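Local structure of putative cytochrome P450 YjiB (Bacillus subtilis subsp. subtilis, 4RM4) at residues D22-F27 / Y387-F392. The protein binds heme and probably acts as a cytochrome P450 monooxygenase, inserting one atom of molecular oxygen into its substrates. Numbering follows the deposited sequence.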
loop_
_atom_site.group_PDB
_atom_site.type_symbol
_atom_site.label_atom_id
_atom_site.label_comp_id
_atom_site.label_asym_id
_atom_site.label_seq_id
_atom_site.Cartn_x
_atom_site.Cartn_y
_atom_site.Cartn_z
ATOM N N ASP A 22 20.552 -7.400 -1.637
ATOM C CA ASP A 22 19.414 -8.052 -2.269
ATOM C C ASP A 22 18.248 -7.082 -2.478
ATOM O O ASP A 22 18.414 -5.861 -2.363
ATOM C CB ASP A 22 18.973 -9.273 -1.448
ATOM C CG ASP A 22 18.661 -8.924 -0.005
ATOM O OD1 ASP A 22 18.270 -7.769 0.255
ATOM O OD2 ASP A 22 18.795 -9.807 0.868
ATOM N N ALA A 23 17.074 -7.630 -2.785
ATOM C CA ALA A 23 15.896 -6.819 -3.093
ATOM C C ALA A 23 15.318 -6.119 -1.864
ATOM O O ALA A 23 14.505 -5.202 -1.995
ATOM C CB ALA A 23 14.822 -7.666 -3.784
ATOM N N TYR A 24 15.730 -6.546 -0.675
ATOM C CA TYR A 24 15.281 -5.878 0.543
ATOM C C TYR A 24 16.202 -4.725 0.925
ATOM O O TYR A 24 15.979 -4.056 1.940
ATOM C CB TYR A 24 15.145 -6.862 1.717
ATOM C CG TYR A 24 14.118 -6.411 2.743
ATOM C CD1 TYR A 24 12.790 -6.220 2.382
ATOM C CD2 TYR A 24 14.479 -6.171 4.063
ATOM C CE1 TYR A 24 11.842 -5.801 3.306
ATOM C CE2 TYR A 24 13.546 -5.756 5.001
ATOM C CZ TYR A 24 12.227 -5.575 4.622
ATOM O OH TYR A 24 11.285 -5.159 5.540
ATOM N N HIS A 25 17.239 -4.491 0.117
ATOM C CA HIS A 25 18.273 -3.509 0.472
ATOM C C HIS A 25 18.585 -2.554 -0.668
ATOM O O HIS A 25 19.731 -2.450 -1.098
ATOM C CB HIS A 25 19.556 -4.215 0.932
ATOM C CG HIS A 25 19.367 -5.054 2.154
ATOM N ND1 HIS A 25 19.476 -4.546 3.430
ATOM C CD2 HIS A 25 19.040 -6.359 2.296
ATOM C CE1 HIS A 25 19.241 -5.509 4.305
ATOM N NE2 HIS A 25 18.974 -6.619 3.641
ATOM N N PRO A 26 17.561 -1.838 -1.160
ATOM C CA PRO A 26 17.775 -0.940 -2.300
ATOM C C PRO A 26 18.319 0.439 -1.921
ATOM O O PRO A 26 18.640 1.234 -2.809
ATOM C CB PRO A 26 16.366 -0.783 -2.855
ATOM C CG PRO A 26 15.515 -0.833 -1.638
ATOM C CD PRO A 26 16.144 -1.881 -0.764
ATOM N N PHE A 27 18.409 0.729 -0.628
ATOM C CA PHE A 27 18.667 2.094 -0.177
ATOM C C PHE A 27 20.054 2.653 -0.503
ATOM O O PHE A 27 20.177 3.822 -0.851
ATOM C CB PHE A 27 18.280 2.233 1.293
ATOM C CG PHE A 27 16.838 1.870 1.533
ATOM C CD1 PHE A 27 15.827 2.743 1.151
ATOM C CD2 PHE A 27 16.496 0.638 2.062
ATOM C CE1 PHE A 27 14.490 2.411 1.330
ATOM C CE2 PHE A 27 15.159 0.288 2.241
ATOM C CZ PHE A 27 14.154 1.181 1.871
ATOM N N TYR A 387 7.936 -3.272 -2.337
ATOM C CA TYR A 387 8.956 -3.425 -1.299
ATOM C C TYR A 387 8.381 -4.119 -0.068
ATOM O O TYR A 387 7.592 -3.541 0.670
ATOM C CB TYR A 387 9.588 -2.079 -0.907
ATOM C CG TYR A 387 10.713 -2.254 0.093
ATOM C CD1 TYR A 387 11.951 -2.761 -0.304
ATOM C CD2 TYR A 387 10.519 -1.971 1.432
ATOM C CE1 TYR A 387 12.981 -2.951 0.620
ATOM C CE2 TYR A 387 11.532 -2.140 2.351
ATOM C CZ TYR A 387 12.757 -2.638 1.947
ATOM O OH TYR A 387 13.749 -2.807 2.879
ATOM N N GLY A 388 8.787 -5.362 0.163
ATOM C CA GLY A 388 8.302 -6.096 1.314
ATOM C C GLY A 388 8.863 -7.500 1.379
ATOM O O GLY A 388 9.837 -7.805 0.699
ATOM N N LEU A 389 8.232 -8.340 2.192
ATOM C CA LEU A 389 8.736 -9.665 2.516
ATOM C C LEU A 389 7.745 -10.771 2.131
ATOM O O LEU A 389 6.546 -10.653 2.370
ATOM C CB LEU A 389 9.035 -9.747 4.024
ATOM C CG LEU A 389 10.116 -8.799 4.551
ATOM C CD1 LEU A 389 10.226 -8.904 6.048
ATOM C CD2 LEU A 389 11.437 -9.133 3.878
ATOM N N LYS A 390 8.269 -11.826 1.516
ATOM C CA LYS A 390 7.509 -13.038 1.231
ATOM C C LYS A 390 7.367 -13.872 2.510
ATOM O O LYS A 390 6.355 -14.545 2.738
ATOM C CB LYS A 390 8.236 -13.856 0.161
ATOM C CG LYS A 390 7.502 -15.126 -0.259
ATOM C CD LYS A 390 8.426 -16.098 -0.996
ATOM C CE LYS A 390 7.701 -17.398 -1.339
ATOM N NZ LYS A 390 6.937 -17.921 -0.170
ATOM N N SER A 391 8.396 -13.816 3.344
ATOM C CA SER A 391 8.391 -14.532 4.611
ATOM C C SER A 391 9.263 -13.785 5.599
ATOM O O SER A 391 10.248 -13.162 5.211
ATOM C CB SER A 391 8.892 -15.970 4.441
ATOM O OG SER A 391 10.257 -15.979 4.095
ATOM N N PHE A 392 8.880 -13.866 6.868
ATOM C CA PHE A 392 9.529 -13.141 7.955
ATOM C C PHE A 392 9.444 -14.038 9.198
ATOM O O PHE A 392 8.475 -13.998 9.973
ATOM C CB PHE A 392 8.824 -11.787 8.149
ATOM C CG PHE A 392 9.454 -10.885 9.176
ATOM C CD1 PHE A 392 10.602 -11.258 9.860
ATOM C CD2 PHE A 392 8.883 -9.651 9.455
ATOM C CE1 PHE A 392 11.165 -10.424 10.813
ATOM C CE2 PHE A 392 9.442 -8.799 10.405
ATOM C CZ PHE A 392 10.584 -9.191 11.087
#
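Y387 and Y24 stack with their rings nearly parallel, planes at 8°, but offset, a worked example of one tyrosine serving as both aromatic surface and hydrogen-bond donor. From CB, the side chain of Y387 sets out with CG anti to the backbone N (chi1 -176°). Along one side of its ring, CD1 passes the carbonyl oxygen of A23 and CE1 meets CD of P26 at 3.6 Å; on the other, CE2 runs past CE1 of Y24. CZ lies 3.6 Å from CE1 of Y24, and the OH arrives over the centre of the Y24 ring, 3.3 Å above its plane. That hydroxyl donates to the backbone O of Y24 at 2.7 Å, tilted 34° from the carbonyl plane, and is also hydrogen-bonded to NE of R283. F27 completes the aromatic cluster, turning its edge to the Y387 face in an offset edge-to-face pair. On the opposite face of Y24, CD2 of L389 makes a CH-pi contact 3.6 Å from the ring centroid, while the Y24 hydroxyl is hydrogen-bonded to OD1 of N250. An alanine in place of Y24 would probably open a gap between Y387 and L389 and leave N250 without this partner. Through this aromatic cluster the P450 fold joins the turn before helix 27-36 to the loop leading into strand 389-395, the central strand of a three-stranded antiparallel sheet.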